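Long-range contact in apicoplast TIC22, putative (Plasmodium falciparum 3D7, PDB 4E6Z), which probably acts as an essential chaperone in the import of proteins into the apicoplast, the relict plastid of the malaria parasite: residues A[196-200]-A[233-237]. Numbering follows the deposited sequence.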
ATOM      1  N   TYR A 196      -0.928  -6.498 -12.257  1.00 52.29           N
ATOM      2  CA  TYR A 196      -1.740  -6.136 -13.417  1.00 50.19           C
ATOM      3  C   TYR A 196      -1.835  -7.276 -14.427  1.00 55.35           C
ATOM      4  O   TYR A 196      -1.033  -8.210 -14.403  1.00 51.35           O
ATOM      5  CB  TYR A 196      -1.217  -4.860 -14.085  1.00 45.33           C
ATOM      6  CG  TYR A 196      -0.048  -5.073 -15.018  1.00 55.79           C
ATOM      7  CD1 TYR A 196      -0.239  -5.132 -16.393  1.00 65.37           C
ATOM      8  CD2 TYR A 196       1.242  -5.209 -14.529  1.00 61.28           C
ATOM      9  CE1 TYR A 196       0.823  -5.327 -17.257  1.00 71.73           C
ATOM     10  CE2 TYR A 196       2.312  -5.404 -15.384  1.00 70.82           C
ATOM     11  CZ  TYR A 196       2.098  -5.462 -16.747  1.00 76.69           C
ATOM     12  OH  TYR A 196       3.164  -5.655 -17.598  1.00 83.24           O
ATOM     13  N   ALA A 197      -2.825  -7.189 -15.311  1.00 63.85           N
ATOM     14  CA  ALA A 197      -3.036  -8.195 -16.346  1.00 59.73           C
ATOM     15  C   ALA A 197      -2.861  -7.592 -17.735  1.00 53.40           C
ATOM     16  O   ALA A 197      -3.262  -6.452 -17.988  1.00 44.51           O
ATOM     17  CB  ALA A 197      -4.413  -8.823 -16.204  1.00 58.92           C
ATOM     18  N   GLU A 198      -2.266  -8.374 -18.630  1.00 73.07           N
ATOM     19  CA  GLU A 198      -1.930  -7.930 -19.983  1.00 80.67           C
ATOM     20  C   GLU A 198      -3.087  -7.305 -20.758  1.00 79.78           C
ATOM     21  O   GLU A 198      -2.969  -6.200 -21.293  1.00 80.84           O
ATOM     22  CB  GLU A 198      -1.375  -9.106 -20.787  1.00 83.56           C
ATOM     23  CG  GLU A 198      -0.085  -9.681 -20.237  1.00 93.08           C
ATOM     24  CD  GLU A 198       1.133  -8.856 -20.607  1.00101.98           C
ATOM     25  OE1 GLU A 198       1.158  -7.646 -20.292  1.00102.83           O
ATOM     26  OE2 GLU A 198       2.067  -9.422 -21.211  1.00104.99           O
ATOM     27  N   ASN A 199      -4.201  -8.021 -20.830  1.00 71.96           N
ATOM     28  CA  ASN A 199      -5.293  -7.623 -21.711  1.00 70.13           C
ATOM     29  C   ASN A 199      -6.477  -7.012 -20.974  1.00 61.95           C
ATOM     30  O   ASN A 199      -7.614  -7.081 -21.439  1.00 60.50           O
ATOM     31  CB  ASN A 199      -5.748  -8.823 -22.544  1.00 74.19           C
ATOM     32  CG  ASN A 199      -4.652  -9.351 -23.453  1.00 71.73           C
ATOM     33  OD1 ASN A 199      -4.252  -8.688 -24.411  1.00 68.54           O
ATOM     34  ND2 ASN A 199      -4.154 -10.546 -23.152  1.00 61.93           N
ATOM     35  N   LEU A 200      -6.198  -6.407 -19.824  1.00 53.17           N
ATOM     36  CA  LEU A 200      -7.239  -5.839 -18.972  1.00 53.06           C
ATOM     37  C   LEU A 200      -7.156  -4.314 -18.928  1.00 56.72           C
ATOM     38  O   LEU A 200      -6.080  -3.747 -18.735  1.00 62.03           O
ATOM     39  CB  LEU A 200      -7.128  -6.405 -17.555  1.00 48.77           C
ATOM     40  CG  LEU A 200      -8.219  -5.972 -16.576  1.00 54.92           C
ATOM     41  CD1 LEU A 200      -9.576  -6.476 -17.044  1.00 58.56           C
ATOM     42  CD2 LEU A 200      -7.915  -6.479 -15.181  1.00 49.89           C
ATOM     43  N   LYS A 233     -11.712 -16.125 -26.276  1.00 77.82           N
ATOM     44  CA  LYS A 233     -10.883 -16.667 -25.211  1.00 75.69           C
ATOM     45  C   LYS A 233      -9.590 -15.866 -25.152  1.00 81.42           C
ATOM     46  O   LYS A 233      -8.827 -15.833 -26.116  1.00 91.47           O
ATOM     47  CB  LYS A 233     -10.593 -18.151 -25.460  1.00 85.64           C
ATOM     48  CG  LYS A 233      -9.983 -18.894 -24.277  1.00 89.36           C
ATOM     49  CD  LYS A 233      -8.509 -18.557 -24.099  1.00 96.37           C
ATOM     50  CE  LYS A 233      -7.929 -19.228 -22.865  1.00100.20           C
ATOM     51  NZ  LYS A 233      -6.508 -18.847 -22.648  1.00103.67           N
ATOM     52  N   VAL A 234      -9.352 -15.217 -24.018  1.00 81.29           N
ATOM     53  CA  VAL A 234      -8.201 -14.340 -23.864  1.00 84.98           C
ATOM     54  C   VAL A 234      -7.313 -14.772 -22.699  1.00 85.03           C
ATOM     55  O   VAL A 234      -7.805 -15.184 -21.648  1.00 85.20           O
ATOM     56  CB  VAL A 234      -8.647 -12.882 -23.639  1.00 86.13           C
ATOM     57  CG1 VAL A 234      -7.439 -11.970 -23.493  1.00 85.59           C
ATOM     58  CG2 VAL A 234      -9.535 -12.419 -24.779  1.00 97.51           C
ATOM     59  N   ASP A 235      -6.001 -14.681 -22.895  1.00 81.49           N
ATOM     60  CA  ASP A 235      -5.055 -14.956 -21.823  1.00 82.75           C
ATOM     61  C   ASP A 235      -4.787 -13.699 -21.006  1.00 69.11           C
ATOM     62  O   ASP A 235      -4.513 -12.634 -21.557  1.00 68.12           O
ATOM     63  CB  ASP A 235      -3.738 -15.494 -22.383  1.00 96.04           C
ATOM     64  CG  ASP A 235      -2.685 -15.687 -21.306  1.00107.97           C
ATOM     65  OD1 ASP A 235      -3.055 -16.036 -20.164  1.00110.31           O
ATOM     66  OD2 ASP A 235      -1.485 -15.490 -21.600  1.00111.68           O
ATOM     67  N   TYR A 236      -4.876 -13.827 -19.689  1.00 66.78           N
ATOM     68  CA  TYR A 236      -4.545 -12.720 -18.802  1.00 64.33           C
ATOM     69  C   TYR A 236      -3.271 -13.004 -18.024  1.00 59.46           C
ATOM     70  O   TYR A 236      -3.307 -13.396 -16.856  1.00 59.19           O
ATOM     71  CB  TYR A 236      -5.704 -12.411 -17.860  1.00 53.58           C
ATOM     72  CG  TYR A 236      -6.856 -11.752 -18.570  1.00 56.33           C
ATOM     73  CD1 TYR A 236      -6.847 -10.387 -18.819  1.00 58.88           C
ATOM     74  CD2 TYR A 236      -7.941 -12.495 -19.014  1.00 58.08           C
ATOM     75  CE1 TYR A 236      -7.890  -9.779 -19.480  1.00 67.45           C
ATOM     76  CE2 TYR A 236      -8.989 -11.896 -19.678  1.00 63.30           C
ATOM     77  CZ  TYR A 236      -8.958 -10.536 -19.906  1.00 69.62           C
ATOM     78  OH  TYR A 236      -9.998  -9.925 -20.560  1.00 75.51           O
ATOM     79  N   LYS A 237      -2.143 -12.813 -18.698  1.00 55.53           N
ATOM     80  CA  LYS A 237      -0.839 -12.964 -18.077  1.00 63.60           C
ATOM     81  C   LYS A 237      -0.708 -11.979 -16.916  1.00 57.91           C
ATOM     82  O   LYS A 237      -0.663 -10.763 -17.114  1.00 54.25           O
ATOM     83  CB  LYS A 237       0.261 -12.727 -19.115  1.00 70.13           C
ATOM     84  CG  LYS A 237       1.355 -13.778 -19.135  1.00 81.14           C
ATOM     85  CD  LYS A 237       2.471 -13.451 -18.162  1.00 86.00           C
ATOM     86  CE  LYS A 237       3.612 -14.447 -18.302  1.00 92.21           C
ATOM     87  NZ  LYS A 237       4.780 -14.083 -17.454  1.00 95.05           N
TER
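Tyr236 brings the CD1/CE1 side of its ring up to the type I turn Ala197–Leu200, and Tyr236 CE1 lies 3.3 Å from Asn199 O. Ala197 CB approaches the ring obliquely, 3.9 Å from Tyr236 CD1, while the backbone N of Leu200 lies at the ring edge, close to its plane, and Leu200 CB packs near CE1. Over one face, offset toward the rim, sits Val234 CG1, which also touches the side chain of Asn199. The Tyr236 side chain also touches Ile223, Gln226 and Lys227 of helix 216-227, and so contacts both turn and helix. Asn199 reaches across with its amide: ND2 donates to Asp235 O at 2.7 Å, nearly in line with the Asp235 C=O (169°) and with the acceptor in the amide plane, although the N-H...O angle is bent. With CG anti to its own carbonyl carbon (chi1 -62°), the amide is turned past Val234 CG1 toward this oxygen. Just before strand 238-242, Lys237 O accepts a longer bond from Glu198 N (3.3 Å), the donor lying 30° out of the carbonyl plane, and a CH...O contact from Ala197 CA. Glu198 and Lys237 run side by side, Glu198 CG 3.3 Å from Lys237 CB, but the Glu198 carboxylate makes its salt bridge with Lys239. Backbone pairing of Tyr196 with Lys239 carries the contact into antiparallel strands 193-203 and 238-242, where a loop after a helix enters an edge strand of the mixed sheet in this Tic22-like family protein.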